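Local structure of periplasmic binding protein/LacI transcriptional regulator (Burkholderia graminis C4D1M, 5HQJ) at residues 203-208 with 226-231; 250-255 with 259-264; 124-129 with 286-291. The protein binds alpha-D-arabinopyranose between its two lobes and probably serves as the periplasmic sugar-binding component of an ABC transporter. All blocks are in the same frame, centred on the assembly; numbering follows the deposited sequence.

Interaction 1. Residues 203-208 with 226-231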
loop_
_atom_site.group_PDB
_atom_site.type_symbol
_atom_site.label_atom_id
_atom_site.label_comp_id
_atom_site.label_asym_id
_atom_site.label_seq_id
_atom_site.Cartn_x
_atom_site.Cartn_y
_atom_site.Cartn_z
ATOM N N THR A 203 12.819 4.962 19.423
ATOM C CA THR A 203 12.689 4.038 20.540
ATOM C C THR A 203 13.267 2.652 20.228
ATOM O O THR A 203 13.967 2.044 21.041
ATOM C CB THR A 203 11.210 3.943 20.942
ATOM O OG1 THR A 203 10.780 5.226 21.423
ATOM C CG2 THR A 203 11.008 2.926 22.030
ATOM N N THR A 204 13.019 2.174 19.016
ATOM C CA THR A 204 13.579 0.899 18.602
ATOM C C THR A 204 15.094 0.831 18.663
ATOM O O THR A 204 15.681 -0.149 19.155
ATOM C CB THR A 204 13.162 0.561 17.147
ATOM O OG1 THR A 204 11.747 0.683 17.010
ATOM C CG2 THR A 204 13.627 -0.851 16.757
ATOM N N LEU A 205 15.752 1.876 18.143
ATOM C CA LEU A 205 17.190 1.874 18.056
ATOM C C LEU A 205 17.809 1.991 19.445
ATOM O O LEU A 205 18.865 1.431 19.685
ATOM C CB LEU A 205 17.677 3.015 17.153
ATOM C CG LEU A 205 17.183 2.983 15.697
ATOM C CD1 LEU A 205 17.774 4.181 14.937
ATOM C CD2 LEU A 205 17.501 1.703 15.031
ATOM N N ARG A 206 17.136 2.706 20.347
ATOM C CA ARG A 206 17.644 2.832 21.703
ATOM C C ARG A 206 17.546 1.522 22.465
ATOM O O ARG A 206 18.462 1.144 23.199
ATOM C CB ARG A 206 16.893 3.929 22.457
ATOM C CG ARG A 206 17.175 5.327 21.940
ATOM C CD ARG A 206 16.426 6.395 22.725
ATOM N NE ARG A 206 16.605 7.723 22.126
ATOM C CZ ARG A 206 15.624 8.528 21.727
ATOM N NH1 ARG A 206 14.346 8.195 21.871
ATOM N NH2 ARG A 206 15.931 9.699 21.195
ATOM N N ALA A 207 16.429 0.816 22.277
ATOM C CA ALA A 207 16.217 -0.456 22.973
ATOM C C ALA A 207 17.102 -1.592 22.448
ATOM O O ALA A 207 17.470 -2.492 23.197
ATOM C CB ALA A 207 14.789 -0.843 22.876
ATOM N N HIS A 208 17.439 -1.548 21.164
ATOM C CA HIS A 208 18.237 -2.602 20.540
ATOM C C HIS A 208 19.514 -2.141 19.889
ATOM O O HIS A 208 19.562 -2.028 18.678
ATOM C CB HIS A 208 17.360 -3.318 19.494
ATOM C CG HIS A 208 16.029 -3.710 20.037
ATOM N ND1 HIS A 208 15.875 -4.786 20.879
ATOM C CD2 HIS A 208 14.804 -3.138 19.919
ATOM C CE1 HIS A 208 14.606 -4.869 21.245
ATOM N NE2 HIS A 208 13.937 -3.897 20.663
ATOM N N ALA A 226 15.161 6.918 7.560
ATOM C CA ALA A 226 16.172 7.784 7.003
ATOM C C ALA A 226 16.248 9.058 7.825
ATOM O O ALA A 226 17.360 9.553 8.044
ATOM C CB ALA A 226 15.882 8.067 5.539
ATOM N N LYS A 227 15.122 9.583 8.318
ATOM C CA LYS A 227 15.143 10.840 9.063
ATOM C C LYS A 227 15.943 10.623 10.347
ATOM O O LYS A 227 16.800 11.443 10.711
ATOM C CB LYS A 227 13.729 11.317 9.373
ATOM C CG LYS A 227 13.718 12.640 10.112
ATOM C CD LYS A 227 12.320 13.199 10.255
ATOM C CE LYS A 227 12.042 14.292 9.247
ATOM N NZ LYS A 227 10.999 15.229 9.749
ATOM N N VAL A 228 15.706 9.492 10.999
ATOM C CA VAL A 228 16.301 9.233 12.318
ATOM C C VAL A 228 17.788 8.943 12.199
ATOM O O VAL A 228 18.603 9.441 12.998
ATOM C CB VAL A 228 15.570 8.100 13.012
ATOM C CG1 VAL A 228 16.319 7.676 14.300
ATOM C CG2 VAL A 228 14.146 8.559 13.365
ATOM N N LEU A 229 18.155 8.179 11.181
ATOM C CA LEU A 229 19.559 7.876 10.931
ATOM C C LEU A 229 20.362 9.105 10.535
ATOM O O LEU A 229 21.583 9.110 10.681
ATOM C CB LEU A 229 19.664 6.813 9.842
ATOM C CG LEU A 229 19.225 5.413 10.282
ATOM C CD1 LEU A 229 19.514 4.476 9.120
ATOM C CD2 LEU A 229 19.931 4.922 11.530
ATOM N N ASN A 230 19.693 10.146 10.062
ATOM C CA ASN A 230 20.382 11.329 9.620
ATOM C C ASN A 230 20.385 12.384 10.734
ATOM O O ASN A 230 20.147 13.563 10.489
ATOM C CB ASN A 230 19.741 11.894 8.351
ATOM C CG ASN A 230 20.695 12.768 7.535
ATOM O OD1 ASN A 230 21.859 12.936 7.884
ATOM N ND2 ASN A 230 20.197 13.314 6.433
ATOM N N THR A 231 20.644 11.940 11.959
ATOM C CA THR A 231 20.704 12.832 13.115
ATOM C C THR A 231 22.023 12.638 13.836
ATOM O O THR A 231 22.683 11.634 13.646
ATOM C CB THR A 231 19.546 12.596 14.127
ATOM O OG1 THR A 231 19.510 11.220 14.571
ATOM C CG2 THR A 231 18.189 12.999 13.527
#
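L205 and V228 meet tip to tip, with CD1 of L205 lying 3.8 Å from CG1 of V228. The same leucine methyl has a second neighbour, L229, whose side chain crosses that of L205 at about a right angle and brings its CD2 to 4.1 Å from L205 CD1. One methyl group therefore bridges two consecutive residues of the facing helix, and the contact is apolar and buried. V228 can meet the leucine because its CG1 branch stands anti to the backbone N (chi1 171°), while CG2, anti to the carbonyl carbon, lies farther from L205.

Around this small patch lies a second shell. F234 packs against both L205 and V228, and L229 also touches M237 and Y260. At the periphery, R206 forms a salt bridge with E233.

The example illustrates how helices of a doubly wound alpha/beta lobe are paired over a sheet. Helices 194-207 and 221-229 lie side by side, one leading into strand 211-216 and the other following it. L205 also rests on L211 and I214 of that strand, so it joins both helices to the sheet.

Interaction 2. Residues 250-255 with 259-264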
loop_
_atom_site.group_PDB
_atom_site.type_symbol
_atom_site.label_atom_id
_atom_site.label_comp_id
_atom_site.label_asym_id
_atom_site.label_seq_id
_atom_site.Cartn_x
_atom_site.Cartn_y
_atom_site.Cartn_z
ATOM N N PRO A 250 9.515 10.285 -2.623
ATOM C CA PRO A 250 10.819 10.926 -2.854
ATOM C C PRO A 250 11.818 10.796 -1.688
ATOM O O PRO A 250 12.995 10.584 -1.883
ATOM C CB PRO A 250 10.433 12.388 -3.088
ATOM C CG PRO A 250 9.069 12.299 -3.711
ATOM C CD PRO A 250 8.391 11.157 -3.008
ATOM N N ASP A 251 11.317 10.881 -0.461
ATOM C CA ASP A 251 12.157 10.715 0.733
ATOM C C ASP A 251 12.792 9.324 0.828
ATOM O O ASP A 251 13.936 9.155 1.290
ATOM C CB ASP A 251 11.348 10.984 2.011
ATOM C CG ASP A 251 11.090 12.461 2.241
ATOM O OD1 ASP A 251 11.956 13.284 1.891
ATOM O OD2 ASP A 251 10.016 12.796 2.778
ATOM N N THR A 252 12.035 8.329 0.401
ATOM C CA THR A 252 12.500 6.950 0.383
ATOM C C THR A 252 13.603 6.764 -0.675
ATOM O O THR A 252 14.661 6.150 -0.426
ATOM C CB THR A 252 11.305 5.999 0.101
ATOM O OG1 THR A 252 10.286 6.181 1.084
ATOM C CG2 THR A 252 11.743 4.578 0.136
ATOM N N LEU A 253 13.341 7.305 -1.867
ATOM C CA LEU A 253 14.335 7.305 -2.916
ATOM C C LEU A 253 15.575 8.079 -2.477
ATOM O O LEU A 253 16.687 7.634 -2.713
ATOM C CB LEU A 253 13.741 7.890 -4.176
ATOM C CG LEU A 253 12.743 7.009 -4.905
ATOM C CD1 LEU A 253 12.197 7.831 -6.044
ATOM C CD2 LEU A 253 13.410 5.739 -5.420
ATOM N N LYS A 254 15.387 9.209 -1.790
ATOM C CA LYS A 254 16.551 9.961 -1.309
ATOM C C LYS A 254 17.305 9.113 -0.290
ATOM O O LYS A 254 18.542 9.049 -0.284
ATOM C CB LYS A 254 16.146 11.298 -0.687
ATOM C CG LYS A 254 17.344 12.158 -0.310
ATOM C CD LYS A 254 16.941 13.487 0.310
ATOM C CE LYS A 254 18.167 14.284 0.740
ATOM N NZ LYS A 254 19.275 14.234 -0.265
ATOM N N GLY A 255 16.564 8.422 0.561
ATOM C CA GLY A 255 17.207 7.552 1.535
ATOM C C GLY A 255 18.026 6.444 0.886
ATOM O O GLY A 255 19.092 6.068 1.377
ATOM N N GLY A 259 22.126 6.073 1.120
ATOM C CA GLY A 259 22.658 4.903 1.818
ATOM C C GLY A 259 21.977 4.578 3.133
ATOM O O GLY A 259 22.429 3.731 3.909
ATOM N N TYR A 260 20.902 5.295 3.439
ATOM C CA TYR A 260 20.152 5.055 4.683
ATOM C C TYR A 260 19.155 3.894 4.542
ATOM O O TYR A 260 18.716 3.303 5.540
ATOM C CB TYR A 260 19.423 6.331 5.097
ATOM C CG TYR A 260 20.318 7.439 5.522
ATOM C CD1 TYR A 260 21.110 7.286 6.629
ATOM C CD2 TYR A 260 20.360 8.633 4.821
ATOM C CE1 TYR A 260 21.946 8.306 7.061
ATOM C CE2 TYR A 260 21.201 9.661 5.239
ATOM C CZ TYR A 260 21.995 9.474 6.362
ATOM O OH TYR A 260 22.847 10.456 6.832
ATOM N N ILE A 261 18.779 3.623 3.301
ATOM C CA ILE A 261 17.893 2.530 2.922
ATOM C C ILE A 261 18.649 1.673 1.914
ATOM O O ILE A 261 19.320 2.219 1.031
ATOM C CB ILE A 261 16.568 3.098 2.350
ATOM C CG1 ILE A 261 15.888 3.975 3.421
ATOM C CG2 ILE A 261 15.624 1.997 1.815
ATOM C CD1 ILE A 261 14.644 4.698 2.970
ATOM N N GLN A 262 18.566 0.353 2.052
ATOM C CA GLN A 262 19.319 -0.592 1.207
ATOM C C GLN A 262 18.486 -1.209 0.099
ATOM O O GLN A 262 19.017 -1.623 -0.924
ATOM C CB GLN A 262 19.922 -1.700 2.074
ATOM C CG GLN A 262 21.164 -1.300 2.864
ATOM C CD GLN A 262 20.920 -0.141 3.798
ATOM O OE1 GLN A 262 20.026 -0.180 4.641
ATOM N NE2 GLN A 262 21.680 0.922 3.621
ATOM N N GLY A 263 17.178 -1.269 0.291
ATOM C CA GLY A 263 16.306 -1.848 -0.716
ATOM C C GLY A 263 14.897 -1.370 -0.522
ATOM O O GLY A 263 14.494 -1.089 0.622
ATOM N N ILE A 264 14.138 -1.254 -1.600
ATOM C CA ILE A 264 12.731 -1.023 -1.428
ATOM C C ILE A 264 11.897 -2.000 -2.265
ATOM O O ILE A 264 12.390 -2.780 -3.109
ATOM C CB ILE A 264 12.356 0.427 -1.741
ATOM C CG1 ILE A 264 12.710 0.770 -3.194
ATOM C CG2 ILE A 264 13.046 1.382 -0.772
ATOM C CD1 ILE A 264 12.453 2.218 -3.610
#
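T252 and I261 owe their meeting to two first torsions: CG2 of the threonine stands anti to the backbone N, with OG1 taking the place beside that N (chi1 -58°), while in the isoleucine CG1 is anti to the carbonyl carbon and chi2 is extended, carrying CD1 out to the helix. There I261 CD1 lies 3.7 Å from T252 O and 4.1 Å from T252 CG2. It can also settle 4.1 Å from G255 CA, since this residue has no side chain to stand in the way.

The polar centre of the contact is G255 O, which takes two backbone N-H groups. Y260 N approaches at 2.9 Å, only slightly tilted from the carbonyl plane; this is the long bond of a Schellman motif, made possible by the positive phi of G259 (91°). I261 N donates to G255 O as well, at 3.1 Å, but from well above the carbonyl plane. One carbonyl of the last helical turn thus takes two successive N-H groups of the chain leaving the helix. I264 lies over the same helix, its CG2 close to T252 CG2 and its CD1 near L253, although it was modelled in two conformers and these details are less certain.

The contact joins the helix of a beta-alpha-beta crossover to the strand that follows it: helix 250-258 reverses into strand 263-266, which lies beside strand 242-246 through backbone bonds such as that of G263 with A245. Helix 221-229 packs alongside, with T252 on P223 and Y260 on A226 and L229.

Interaction 3. Residues 124-129 with 286-291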
loop_
_atom_site.group_PDB
_atom_site.type_symbol
_atom_site.label_atom_id
_atom_site.label_comp_id
_atom_site.label_asym_id
_atom_site.label_seq_id
_atom_site.Cartn_x
_atom_site.Cartn_y
_atom_site.Cartn_z
ATOM N N ARG A 124 -17.320 -7.278 -3.569
ATOM C CA ARG A 124 -16.666 -6.562 -4.665
ATOM C C ARG A 124 -16.370 -7.553 -5.788
ATOM O O ARG A 124 -16.162 -8.740 -5.536
ATOM C CB ARG A 124 -15.393 -5.857 -4.177
ATOM C CG ARG A 124 -14.124 -6.701 -4.127
ATOM C CD ARG A 124 -14.160 -7.866 -3.126
ATOM N NE ARG A 124 -12.848 -8.509 -3.108
ATOM C CZ ARG A 124 -12.437 -9.433 -3.977
ATOM N NH1 ARG A 124 -13.244 -9.878 -4.940
ATOM N NH2 ARG A 124 -11.207 -9.924 -3.880
ATOM N N SER A 125 -16.382 -7.055 -7.016
ATOM C CA SER A 125 -16.222 -7.892 -8.204
ATOM C C SER A 125 -14.837 -8.507 -8.258
ATOM O O SER A 125 -14.651 -9.634 -8.699
ATOM C CB SER A 125 -16.472 -7.078 -9.480
ATOM O OG SER A 125 -15.524 -6.029 -9.656
HETATM N N MSE A 126 -13.858 -7.740 -7.814
HETATM C CA MSE A 126 -12.478 -8.121 -7.998
HETATM C C MSE A 126 -11.558 -7.183 -7.230
HETATM O O MSE A 126 -11.957 -6.074 -6.867
HETATM C CB MSE A 126 -12.113 -8.114 -9.482
HETATM C CG MSE A 126 -12.157 -6.754 -10.105
HETATM SE SE MSE A 126 -11.849 -6.748 -12.040
HETATM C CE MSE A 126 -9.895 -6.843 -12.026
ATOM N N TYR A 127 -10.345 -7.676 -6.988
ATOM C CA TYR A 127 -9.243 -6.947 -6.372
ATOM C C TYR A 127 -8.088 -6.762 -7.335
ATOM O O TYR A 127 -7.607 -7.729 -7.955
ATOM C CB TYR A 127 -8.769 -7.695 -5.117
ATOM C CG TYR A 127 -7.402 -7.257 -4.591
ATOM C CD1 TYR A 127 -7.258 -6.097 -3.859
ATOM C CD2 TYR A 127 -6.266 -8.022 -4.818
ATOM C CE1 TYR A 127 -6.018 -5.712 -3.388
ATOM C CE2 TYR A 127 -5.035 -7.635 -4.359
ATOM C CZ TYR A 127 -4.916 -6.476 -3.629
ATOM O OH TYR A 127 -3.683 -6.087 -3.149
ATOM N N ILE A 128 -7.654 -5.520 -7.452
ATOM C CA ILE A 128 -6.484 -5.172 -8.208
ATOM C C ILE A 128 -5.378 -4.685 -7.281
ATOM O O ILE A 128 -5.476 -3.606 -6.690
ATOM C CB ILE A 128 -6.801 -4.061 -9.222
ATOM C CG1 ILE A 128 -7.950 -4.513 -10.132
ATOM C CG2 ILE A 128 -5.557 -3.645 -10.010
ATOM C CD1 ILE A 128 -8.534 -3.384 -10.961
ATOM N N GLY A 129 -4.297 -5.434 -7.173
ATOM C CA GLY A 129 -3.221 -4.964 -6.334
ATOM C C GLY A 129 -2.070 -5.927 -6.167
ATOM O O GLY A 129 -1.934 -6.924 -6.891
ATOM N N GLY A 286 -21.045 -3.770 -19.419
ATOM C CA GLY A 286 -21.502 -5.139 -19.610
ATOM C C GLY A 286 -20.653 -6.063 -20.472
ATOM O O GLY A 286 -21.185 -6.987 -21.087
ATOM N N GLN A 287 -19.342 -5.845 -20.522
ATOM C CA GLN A 287 -18.479 -6.740 -21.290
ATOM C C GLN A 287 -17.259 -7.182 -20.502
ATOM O O GLN A 287 -16.223 -7.506 -21.073
ATOM C CB GLN A 287 -18.060 -6.079 -22.605
ATOM C CG GLN A 287 -17.549 -4.656 -22.489
ATOM C CD GLN A 287 -17.818 -3.849 -23.754
ATOM O OE1 GLN A 287 -18.739 -4.155 -24.515
ATOM N NE2 GLN A 287 -17.020 -2.811 -23.981
ATOM N N GLU A 288 -17.398 -7.200 -19.182
ATOM C CA GLU A 288 -16.426 -7.868 -18.338
ATOM C C GLU A 288 -16.940 -9.251 -17.981
ATOM O O GLU A 288 -17.568 -9.450 -16.936
ATOM C CB GLU A 288 -16.149 -7.067 -17.077
ATOM C CG GLU A 288 -15.133 -7.723 -16.168
ATOM C CD GLU A 288 -13.981 -6.810 -15.869
ATOM O OE1 GLU A 288 -13.469 -6.168 -16.807
ATOM O OE2 GLU A 288 -13.601 -6.729 -14.694
ATOM N N GLY A 289 -16.679 -10.199 -18.874
ATOM C CA GLY A 289 -17.009 -11.591 -18.642
ATOM C C GLY A 289 -16.230 -12.181 -17.479
ATOM O O GLY A 289 -15.073 -12.584 -17.621
ATOM N N GLN A 290 -16.880 -12.217 -16.322
ATOM C CA GLN A 290 -16.348 -12.867 -15.130
ATOM C C GLN A 290 -15.090 -12.175 -14.605
ATOM O O GLN A 290 -13.968 -12.510 -14.993
ATOM C CB GLN A 290 -16.072 -14.350 -15.406
ATOM C CG GLN A 290 -16.428 -15.256 -14.234
ATOM C CD GLN A 290 -17.891 -15.142 -13.837
ATOM O OE1 GLN A 290 -18.222 -14.562 -12.803
ATOM N NE2 GLN A 290 -18.774 -15.689 -14.664
ATOM N N PRO A 291 -15.277 -11.197 -13.707
ATOM C CA PRO A 291 -14.109 -10.561 -13.088
ATOM C C PRO A 291 -13.208 -11.560 -12.375
ATOM O O PRO A 291 -13.638 -12.643 -11.980
ATOM C CB PRO A 291 -14.730 -9.571 -12.092
ATOM C CG PRO A 291 -16.128 -10.061 -11.880
ATOM C CD PRO A 291 -16.539 -10.628 -13.198
#
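E288 OE2 is approached by two groups at once: Q283 NE2 hydrogen-bonds to it, and the selenium of M126, present as selenomethionine, lies 3.2 Å from E288 OE2. The selenium contact is not aligned with either of its carbon bonds, the CG-SE-OE2 angle of M126 with E288 being about 137°. In M126, a chi1 of 65°, with CG between the backbone N and the carbonyl carbon, and an extended chi2 carry the selenium to E288; the bend at chi3 turns only the terminal methyl aside. The two side chains cross at about a right angle. The other carboxylate oxygen, OE1, is bonded to H279.

Q283 also hydrogen-bonds to S125 OG, so a single amide of helix 269-284 serves both segments; the serine hydroxyl has a further partner in V112 O of strand 111-115.

P291 supplies the apolar side. Its CB lies 3.4 Å from S125 O and 4.0 Å from M126 CB, while P291 CG is 3.8 Å from S125 CB. The proline ring thus lies against the backbone and side chains of S125 and M126, in the loop that leads to strand 294-295, the parallel neighbour of 127-129.

With no direct hydrogen bond between the two segments, their polar connection is indirect, passing through Q283. Two hydrogen-bonding neighbours on the carboxylate would be expected to favour a charged E288, while proline packing completes the join.

Overall arrangement
The three contacts are divided between the two lobes of a periplasmic binding protein. Interactions 1 and 2 share the lobe built on the mixed sheet, with centres 15 Å apart, and follow one another along the chain. Helix 221-229 carries one segment of interaction 1, and Y260 of interaction 2 packs on its L229 and A226. Interaction 3 belongs to the other lobe, at the parallel sheet, its centre 44 and 35 Å from those of interactions 1 and 2. Its segments enclose both others in sequence, since the chain leaves this lobe, builds the second and returns. Each contact thus joins elements within one lobe, and the sugar is held in the cleft between lobes, as in related binding proteins.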